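Local coordinates for protein decapping nuclease RAI1 (Candida albicans, PDB 5BUD) that hydrolyses NAD caps and other 5' ends of RNA, such as triphosphates, as a metal-dependent enzyme, and binds and stimulates the exoribonuclease RAT1, at residues A[105-110]-A[132-137]; A[109-114]-A[327-332]. All coordinates share one frame; numbering follows the deposited sequence.

Interaction 1 of 2, residues A[105-110]-A[132-137]; sequences EIMTKI and LFIKSD
Ile106 reaches from helix 104-112 onto strand 131-136 and sets its terminal methyl against the backbone at Ile134, Lys135 and Ser136. This is a helix laid across a sheet strand in the PD-(D/E)XK nuclease fold of the DXO family; the short helix and strand axes approach to 9.3 Å and are turned by 78°. Ile106 CD1 lies 3.6 Å from Lys135 CA and 3.7 Å from Ile134 O, so the methyl packs on main chain more than on a neighbouring side chain. CG1 stands anti to the carbonyl carbon (chi1 -71°), leaving the branch methyl CG2 to meet Ile134 CG2 at 4.2 Å. The next residue, Met107, brings its terminal methyl to the tip of Ile134, with CE 4.4 Å from Ile134 CD1. The contact is apolar, small and buried.

Further out, Leu123 of strand 121-128 touches Ile106, Leu274 of helix 255-275 and Tyr329 of helix 322-339 touch Met107, and Leu336 packs on Ile134. Ile134 O, close to the Ile106 methyl, also accepts a hydrogen bond from Thr102 OG1 on the parallel strand 100-103, which leads into helix 104-112. Ser136 OG is tied to Asp141 OD2. Lys135 starts away from the helix, and its ammonium group pairs with Asp138 OD2 in a salt bridge while curling back to its own strand, where NZ donates to Ser136 O at 3.1 Å, nearly in line with the carbonyl bond.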
loop_
_atom_site.group_PDB
_atom_site.type_symbol
_atom_site.label_atom_id
_atom_site.label_comp_id
_atom_site.label_asym_id
_atom_site.label_seq_id
_atom_site.Cartn_x
_atom_site.Cartn_y
_atom_site.Cartn_z
ATOM N N GLU A 105 2.970 -1.039 -1.740
ATOM C CA GLU A 105 2.806 0.294 -2.320
ATOM C C GLU A 105 3.671 0.452 -3.563
ATOM O O GLU A 105 3.321 1.164 -4.511
ATOM C CB GLU A 105 3.140 1.400 -1.315
ATOM C CG GLU A 105 2.608 2.749 -1.746
ATOM C CD GLU A 105 3.430 3.941 -1.274
ATOM O OE1 GLU A 105 3.173 5.058 -1.785
ATOM O OE2 GLU A 105 4.317 3.772 -0.409
ATOM N N ILE A 106 4.792 -0.246 -3.571
ATOM C CA ILE A 106 5.672 -0.228 -4.703
ATOM C C ILE A 106 5.013 -0.869 -5.939
ATOM O O ILE A 106 5.034 -0.264 -7.000
ATOM C CB ILE A 106 7.022 -0.872 -4.358
ATOM C CG1 ILE A 106 7.782 0.072 -3.408
ATOM C CG2 ILE A 106 7.807 -1.098 -5.625
ATOM C CD1 ILE A 106 8.979 -0.553 -2.741
ATOM N N MET A 107 4.435 -2.056 -5.816
ATOM C CA MET A 107 3.697 -2.654 -6.944
ATOM C C MET A 107 2.424 -1.920 -7.323
ATOM O O MET A 107 2.023 -1.932 -8.505
ATOM C CB MET A 107 3.382 -4.120 -6.671
ATOM C CG MET A 107 4.630 -4.974 -6.614
ATOM S SD MET A 107 5.582 -4.868 -8.149
ATOM C CE MET A 107 7.184 -4.782 -7.423
ATOM N N THR A 108 1.762 -1.308 -6.345
ATOM C CA THR A 108 0.606 -0.457 -6.635
ATOM C C THR A 108 0.990 0.683 -7.615
ATOM O O THR A 108 0.262 0.947 -8.528
ATOM C CB THR A 108 0.018 0.147 -5.344
ATOM O OG1 THR A 108 -0.387 -0.914 -4.471
ATOM C CG2 THR A 108 -1.196 1.051 -5.632
ATOM N N LYS A 109 2.128 1.351 -7.397
ATOM C CA LYS A 109 2.619 2.379 -8.316
ATOM C C LYS A 109 2.796 1.862 -9.738
ATOM O O LYS A 109 2.388 2.506 -10.688
ATOM C CB LYS A 109 3.943 2.984 -7.800
ATOM C CG LYS A 109 3.727 3.842 -6.586
ATOM C CD LYS A 109 5.035 4.288 -5.982
ATOM C CE LYS A 109 4.779 5.285 -4.865
ATOM N NZ LYS A 109 4.656 6.617 -5.495
ATOM N N ILE A 110 3.387 0.686 -9.855
ATOM C CA ILE A 110 3.630 0.050 -11.136
ATOM C C ILE A 110 2.345 -0.362 -11.822
ATOM O O ILE A 110 2.153 -0.063 -13.017
ATOM C CB ILE A 110 4.575 -1.148 -10.976
ATOM C CG1 ILE A 110 5.941 -0.645 -10.502
ATOM C CG2 ILE A 110 4.700 -1.933 -12.261
ATOM C CD1 ILE A 110 6.827 -1.752 -9.997
ATOM N N LEU A 132 15.148 -10.863 -5.541
ATOM C CA LEU A 132 15.200 -9.425 -5.757
ATOM C C LEU A 132 14.480 -8.703 -4.648
ATOM O O LEU A 132 13.280 -8.893 -4.433
ATOM C CB LEU A 132 14.507 -9.057 -7.049
ATOM C CG LEU A 132 15.080 -9.564 -8.351
ATOM C CD1 LEU A 132 14.296 -8.892 -9.445
ATOM C CD2 LEU A 132 16.558 -9.262 -8.477
ATOM N N PHE A 133 15.230 -7.881 -3.927
ATOM C CA PHE A 133 14.721 -7.043 -2.893
ATOM C C PHE A 133 14.514 -5.640 -3.491
ATOM O O PHE A 133 15.460 -5.043 -4.051
ATOM C CB PHE A 133 15.699 -7.030 -1.709
ATOM C CG PHE A 133 15.783 -8.354 -1.013
ATOM C CD1 PHE A 133 14.913 -8.662 0.025
ATOM C CD2 PHE A 133 16.685 -9.329 -1.446
ATOM C CE1 PHE A 133 14.969 -9.897 0.654
ATOM C CE2 PHE A 133 16.736 -10.571 -0.820
ATOM C CZ PHE A 133 15.886 -10.854 0.231
ATOM N N ILE A 134 13.274 -5.136 -3.404
ATOM C CA ILE A 134 12.921 -3.893 -4.060
ATOM C C ILE A 134 12.375 -2.887 -3.051
ATOM O O ILE A 134 11.466 -3.200 -2.281
ATOM C CB ILE A 134 11.935 -4.134 -5.244
ATOM C CG1 ILE A 134 12.520 -5.088 -6.282
ATOM C CG2 ILE A 134 11.629 -2.829 -5.965
ATOM C CD1 ILE A 134 11.578 -5.388 -7.452
ATOM N N LYS A 135 12.981 -1.702 -3.019
ATOM C CA LYS A 135 12.560 -0.643 -2.151
ATOM C C LYS A 135 12.581 0.653 -2.900
ATOM O O LYS A 135 13.158 0.774 -3.996
ATOM C CB LYS A 135 13.456 -0.519 -0.886
ATOM C CG LYS A 135 14.717 0.298 -1.073
ATOM C CD LYS A 135 15.588 0.354 0.185
ATOM C CE LYS A 135 14.998 1.209 1.281
ATOM N NZ LYS A 135 15.213 2.630 0.989
ATOM N N SER A 136 11.909 1.624 -2.314
ATOM C CA SER A 136 11.811 2.921 -2.925
ATOM C C SER A 136 13.056 3.721 -2.611
ATOM O O SER A 136 13.725 3.505 -1.577
ATOM C CB SER A 136 10.574 3.660 -2.383
ATOM O OG SER A 136 10.414 4.897 -3.076
ATOM N N ASP A 137 13.343 4.662 -3.493
ATOM C CA ASP A 137 14.353 5.654 -3.238
ATOM C C ASP A 137 13.805 6.659 -2.238
ATOM O O ASP A 137 13.109 7.623 -2.597
ATOM C CB ASP A 137 14.793 6.288 -4.555
ATOM C CG ASP A 137 15.924 7.289 -4.385
ATOM O OD1 ASP A 137 16.098 7.908 -3.306
ATOM O OD2 ASP A 137 16.629 7.464 -5.369
#

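Interaction 2 of 2, residues A[109-114]-A[327-332]; sequences KILSLP and KWYGAV
Leu111 and Tyr329 bring the two backbones close, their CA atoms 5.0 Å apart, where the last part of helix 104-112 and the 3-10 segment after it lie against helix 322-339. Trp328 makes the polar link. Its NE1 donates to Ile110 O at 2.8 Å, with the oxygen at the edge of the indole and in its plane, but the N-H...O angle of 130° makes the bond weak. The same carbonyl accepts Leu113 N at 3.3 Å, so two donors converge on one oxygen.

The indole extends from its own helix with CG anti to the backbone N (chi1 156°), which carries the ring across to residues 110-114. Pro114 meets its pyrrole part, CG lying 3.5 Å from Trp328 CD1, while Leu113 reaches the benzene part, CD2 lying 3.9 Å from Trp328 CZ2. The Pro114 and Leu113 side chains cross the indole obliquely. Within helix 322-339, Val332 CG2 lies over one indole face, 3.4 Å above its plane and offset toward the rim, and Phe360 packs edge-to-face with the ring from strand 359-364.

Here two helices of the PD-(D/E)XK nuclease fold meet directly; both border helix 255-275, where Cys270 touches Leu111 and Leu274 touches Tyr329. Ile110 CG2, anti to the backbone N, points between the two methyls of Val332, 3.8 Å from CG1 and similarly near CG2. The same methyl faces the edge of the Tyr329 ring more loosely. On the next residue, Leu111 CD1 rests against the base of the tyrosine, 3.7 Å from Tyr329 CB.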
loop_
_atom_site.group_PDB
_atom_site.type_symbol
_atom_site.label_atom_id
_atom_site.label_comp_id
_atom_site.label_asym_id
_atom_site.label_seq_id
_atom_site.Cartn_x
_atom_site.Cartn_y
_atom_site.Cartn_z
ATOM N N LYS A 109 2.128 1.351 -7.397
ATOM C CA LYS A 109 2.619 2.379 -8.316
ATOM C C LYS A 109 2.796 1.862 -9.738
ATOM O O LYS A 109 2.388 2.506 -10.688
ATOM C CB LYS A 109 3.943 2.984 -7.800
ATOM C CG LYS A 109 3.727 3.842 -6.586
ATOM C CD LYS A 109 5.035 4.288 -5.982
ATOM C CE LYS A 109 4.779 5.285 -4.865
ATOM N NZ LYS A 109 4.656 6.617 -5.495
ATOM N N ILE A 110 3.387 0.686 -9.855
ATOM C CA ILE A 110 3.630 0.050 -11.136
ATOM C C ILE A 110 2.345 -0.362 -11.822
ATOM O O ILE A 110 2.153 -0.063 -13.017
ATOM C CB ILE A 110 4.575 -1.148 -10.976
ATOM C CG1 ILE A 110 5.941 -0.645 -10.502
ATOM C CG2 ILE A 110 4.700 -1.933 -12.261
ATOM C CD1 ILE A 110 6.827 -1.752 -9.997
ATOM N N LEU A 111 1.447 -1.007 -11.074
ATOM C CA LEU A 111 0.178 -1.456 -11.644
ATOM C C LEU A 111 -0.723 -0.309 -12.096
ATOM O O LEU A 111 -1.448 -0.443 -13.079
ATOM C CB LEU A 111 -0.575 -2.354 -10.650
ATOM C CG LEU A 111 -2.013 -2.827 -10.967
ATOM C CD1 LEU A 111 -2.150 -3.635 -12.258
ATOM C CD2 LEU A 111 -2.568 -3.658 -9.820
ATOM N N SER A 112 -0.731 0.788 -11.367
ATOM C CA SER A 112 -1.625 1.885 -11.709
ATOM C C SER A 112 -1.003 2.863 -12.707
ATOM O O SER A 112 -1.688 3.796 -13.144
ATOM C CB SER A 112 -2.036 2.656 -10.466
ATOM O OG SER A 112 -0.890 3.197 -9.850
ATOM N N LEU A 113 0.267 2.638 -13.043
ATOM C CA LEU A 113 1.055 3.560 -13.892
ATOM C C LEU A 113 0.351 3.942 -15.210
ATOM O O LEU A 113 0.316 5.123 -15.565
ATOM C CB LEU A 113 2.461 2.975 -14.145
ATOM C CG LEU A 113 3.391 3.753 -15.112
ATOM C CD1 LEU A 113 4.832 3.609 -14.679
ATOM C CD2 LEU A 113 3.249 3.310 -16.568
ATOM N N PRO A 114 -0.279 2.971 -15.890
ATOM C CA PRO A 114 -0.876 3.296 -17.194
ATOM C C PRO A 114 -1.947 4.384 -17.199
ATOM O O PRO A 114 -2.228 4.954 -18.275
ATOM C CB PRO A 114 -1.469 1.973 -17.630
ATOM C CG PRO A 114 -0.590 0.970 -16.999
ATOM C CD PRO A 114 -0.350 1.527 -15.636
ATOM N N LYS A 327 -2.049 -6.532 -17.336
ATOM C CA LYS A 327 -1.113 -6.984 -18.375
ATOM C C LYS A 327 0.187 -6.174 -18.423
ATOM O O LYS A 327 1.248 -6.735 -18.698
ATOM C CB LYS A 327 -1.807 -6.959 -19.737
ATOM C CG LYS A 327 -2.934 -7.974 -19.809
ATOM C CD LYS A 327 -3.646 -7.992 -21.158
ATOM C CE LYS A 327 -4.691 -9.094 -21.163
ATOM N NZ LYS A 327 -5.372 -9.251 -22.479
ATOM N N TRP A 328 0.108 -4.867 -18.154
ATOM C CA TRP A 328 1.302 -4.073 -18.020
ATOM C C TRP A 328 2.094 -4.570 -16.785
ATOM O O TRP A 328 3.286 -4.781 -16.854
ATOM C CB TRP A 328 0.935 -2.581 -17.888
ATOM C CG TRP A 328 1.976 -1.761 -17.206
ATOM C CD1 TRP A 328 1.903 -1.246 -15.958
ATOM C CD2 TRP A 328 3.251 -1.348 -17.741
ATOM N NE1 TRP A 328 3.053 -0.549 -15.655
ATOM C CE2 TRP A 328 3.906 -0.606 -16.729
ATOM C CE3 TRP A 328 3.916 -1.578 -18.950
ATOM C CZ2 TRP A 328 5.184 -0.046 -16.905
ATOM C CZ3 TRP A 328 5.198 -1.038 -19.128
ATOM C CH2 TRP A 328 5.823 -0.284 -18.102
ATOM N N TYR A 329 1.405 -4.766 -15.662
ATOM C CA TYR A 329 2.067 -5.207 -14.409
ATOM C C TYR A 329 2.753 -6.549 -14.663
ATOM O O TYR A 329 3.927 -6.715 -14.324
ATOM C CB TYR A 329 1.028 -5.264 -13.272
ATOM C CG TYR A 329 1.391 -6.023 -12.017
ATOM C CD1 TYR A 329 2.337 -5.537 -11.121
ATOM C CD2 TYR A 329 0.720 -7.196 -11.684
ATOM C CE1 TYR A 329 2.630 -6.239 -9.950
ATOM C CE2 TYR A 329 1.004 -7.886 -10.526
ATOM C CZ TYR A 329 1.961 -7.412 -9.666
ATOM O OH TYR A 329 2.225 -8.122 -8.517
ATOM N N GLY A 330 2.053 -7.472 -15.323
ATOM C CA GLY A 330 2.624 -8.774 -15.658
ATOM C C GLY A 330 3.858 -8.713 -16.559
ATOM O O GLY A 330 4.804 -9.479 -16.372
ATOM N N ALA A 331 3.859 -7.784 -17.511
ATOM C CA ALA A 331 5.010 -7.561 -18.391
ATOM C C ALA A 331 6.194 -7.025 -17.582
ATOM O O ALA A 331 7.316 -7.510 -17.710
ATOM C CB ALA A 331 4.629 -6.595 -19.486
ATOM N N VAL A 332 5.927 -6.050 -16.714
ATOM C CA VAL A 332 6.985 -5.485 -15.865
ATOM C C VAL A 332 7.653 -6.574 -15.027
ATOM O O VAL A 332 8.864 -6.689 -15.046
ATOM C CB VAL A 332 6.465 -4.379 -14.922
ATOM C CG1 VAL A 332 7.521 -3.989 -13.882
ATOM C CG2 VAL A 332 6.056 -3.156 -15.715
#

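From the N terminus, helix 104-112 comes first and serves both contacts, which share Lys109 and Ile110. Interaction 1 closes a short loop: 21 residues, including strand 121-128, lie between segments 105-110 and 132-137. Interaction 2 closes a far longer one, of 212 residues, whose span takes in Glu175, Glu224, Asp226, Glu245 and Leu246 of the metal sites before the chain returns at helix 322-339. The loops overlap over residues 109-137 and cross, since the first (105-137) begins earlier and ends long before the second (109-332). Together they tie this helix to strand 131-136 through 132-137 and to a late helix through 327-332. Met107 SD joins the two contacts, 3.7 Å from Tyr329 CE1.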